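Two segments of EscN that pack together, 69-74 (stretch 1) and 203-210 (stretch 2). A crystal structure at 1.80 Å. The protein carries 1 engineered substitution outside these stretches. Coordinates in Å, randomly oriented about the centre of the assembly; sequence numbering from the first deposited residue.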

# COMPACT_ATOMS: atom_id res chain seq x y z
N GLY A 69 -4.17 -9.13 -4.92
CA GLY A 69 -4.51 -9.53 -6.27
C GLY A 69 -4.22 -8.45 -7.30
O GLY A 69 -4.23 -7.26 -6.98
N ILE A 70 -3.96 -8.86 -8.53
CA ILE A 70 -3.72 -7.90 -9.61
C ILE A 70 -4.97 -7.05 -9.84
O ILE A 70 -6.06 -7.58 -10.11
CB ILE A 70 -3.27 -8.59 -10.91
CG1 ILE A 70 -1.95 -9.34 -10.68
CG2 ILE A 70 -3.10 -7.58 -12.03
CD1 ILE A 70 -1.43 -10.05 -11.94
N GLY A 71 -4.80 -5.73 -9.71
CA GLY A 71 -5.87 -4.76 -9.89
C GLY A 71 -6.61 -4.39 -8.61
O GLY A 71 -7.58 -3.64 -8.63
N GLN A 72 -6.16 -4.93 -7.48
CA GLN A 72 -6.73 -4.62 -6.18
C GLN A 72 -6.42 -3.18 -5.78
O GLN A 72 -5.39 -2.63 -6.18
CB GLN A 72 -6.13 -5.55 -5.13
CG GLN A 72 -6.93 -5.69 -3.87
CD GLN A 72 -6.26 -6.60 -2.87
OE1 GLN A 72 -5.12 -7.03 -3.08
NE2 GLN A 72 -6.93 -6.86 -1.75
N ARG A 73 -7.34 -2.58 -5.02
CA ARG A 73 -7.08 -1.35 -4.26
C ARG A 73 -6.84 -1.72 -2.81
O ARG A 73 -7.71 -2.32 -2.16
CB ARG A 73 -8.24 -0.36 -4.37
CG ARG A 73 -8.40 0.30 -5.75
CD ARG A 73 -9.15 -0.59 -6.70
NE ARG A 73 -10.35 -1.12 -6.06
CZ ARG A 73 -11.52 -0.49 -6.02
NH1 ARG A 73 -11.69 0.68 -6.64
NH2 ARG A 73 -12.54 -1.05 -5.38
N ILE A 74 -5.66 -1.39 -2.30
CA ILE A 74 -5.22 -1.84 -0.97
C ILE A 74 -4.87 -0.63 -0.13
O ILE A 74 -4.21 0.28 -0.61
CB ILE A 74 -3.93 -2.69 -1.12
CG1 ILE A 74 -4.16 -3.86 -2.08
CG2 ILE A 74 -3.39 -3.13 0.24
CD1 ILE A 74 -2.92 -4.23 -2.89
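Stretch 2 203-210: LLERAGPA

Stretch 2 comes off the end of a helix, turns, and then runs extended past the turn of stretch 1 in the opposite direction, burying 295 Å² between them. Leu203, still helical, stays out of reach of stretch 1. Leu204 opens a type I turn that closes at Ala207, where Ala207 N bonds to Leu204 O at 3.2 Å. That same carbonyl accepts the one hydrogen bond between the stretches, from Arg73 NH1 to Leu204 O at 3.1 Å, and Leu204 O lies at the edge of the Arg73 guanidinium, near its plane. Glu205 points its CB away, yet its CA lies 3.9 Å from Arg73 NH1. Arg206 likewise points away and makes no contact. Ala207 turns its methyl back toward stretch 1, with CB 3.8 Å from Arg73 CG, against the aliphatic part of that side chain.

The backbones come closest at Gly208, whose CA is 3.7 Å from Gly71 CA. Gly208 CA also makes a CA-H...O contact with Gly71 O at 3.3 Å. Gly71 lies within the type II turn from Gly69 to Gln72; a CB there would clash with Pro209 CD and Gly208 C. Its absence lets Pro209 N approach Gly71 CA to 3.6 Å, while Pro209 CG rests 3.6 Å from Ile70 O. Ala210 then leaves the contact.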

# COMPACT_ATOMS: atom_id res chain seq x y z
N LEU A 203 -10.89 8.65 -7.79
CA LEU A 203 -9.48 8.25 -7.84
C LEU A 203 -9.29 6.74 -7.77
O LEU A 203 -8.56 6.16 -8.56
CB LEU A 203 -8.70 8.89 -6.70
CG LEU A 203 -8.21 10.32 -6.92
CD1 LEU A 203 -7.81 10.93 -5.58
CD2 LEU A 203 -7.03 10.35 -7.89
N LEU A 204 -9.93 6.11 -6.79
CA LEU A 204 -9.68 4.69 -6.55
C LEU A 204 -10.25 3.82 -7.65
O LEU A 204 -9.71 2.74 -7.95
CB LEU A 204 -10.24 4.27 -5.18
CG LEU A 204 -9.22 4.37 -4.05
CD1 LEU A 204 -8.69 5.78 -3.88
CD2 LEU A 204 -9.82 3.85 -2.74
N GLU A 205 -11.33 4.29 -8.27
CA GLU A 205 -11.98 3.50 -9.31
C GLU A 205 -11.14 3.45 -10.59
O GLU A 205 -11.41 2.65 -11.47
CB GLU A 205 -13.41 4.00 -9.57
CG GLU A 205 -14.37 3.72 -8.41
CD GLU A 205 -15.82 4.10 -8.72
OE1 GLU A 205 -16.12 4.37 -9.90
OE2 GLU A 205 -16.66 4.12 -7.79
N ARG A 206 -10.10 4.29 -10.67
CA ARG A 206 -9.20 4.25 -11.83
C ARG A 206 -8.16 3.13 -11.78
O ARG A 206 -7.63 2.72 -12.81
CB ARG A 206 -8.56 5.62 -12.06
CG ARG A 206 -9.57 6.63 -12.57
CD ARG A 206 -9.06 8.04 -12.46
NE ARG A 206 -8.03 8.34 -13.44
CZ ARG A 206 -7.46 9.54 -13.55
NH1 ARG A 206 -7.83 10.53 -12.74
NH2 ARG A 206 -6.54 9.75 -14.47
N ALA A 207 -7.87 2.61 -10.59
CA ALA A 207 -7.05 1.41 -10.45
C ALA A 207 -7.89 0.20 -10.88
O ALA A 207 -9.13 0.29 -10.93
CB ALA A 207 -6.60 1.25 -9.00
N GLY A 208 -7.25 -0.92 -11.17
CA GLY A 208 -7.97 -2.15 -11.51
C GLY A 208 -7.33 -2.98 -12.61
O GLY A 208 -6.39 -2.53 -13.27
N PRO A 209 -7.84 -4.21 -12.81
CA PRO A 209 -7.33 -5.06 -13.89
C PRO A 209 -7.76 -4.51 -15.25
O PRO A 209 -8.70 -3.72 -15.33
CB PRO A 209 -8.01 -6.41 -13.64
CG PRO A 209 -8.66 -6.31 -12.30
CD PRO A 209 -8.91 -4.87 -12.04
N ALA A 210 -7.06 -4.91 -16.30
CA ALA A 210 -7.41 -4.47 -17.65
C ALA A 210 -7.05 -5.54 -18.67
O ALA A 210 -6.26 -6.43 -18.37
CB ALA A 210 -6.69 -3.16 -17.98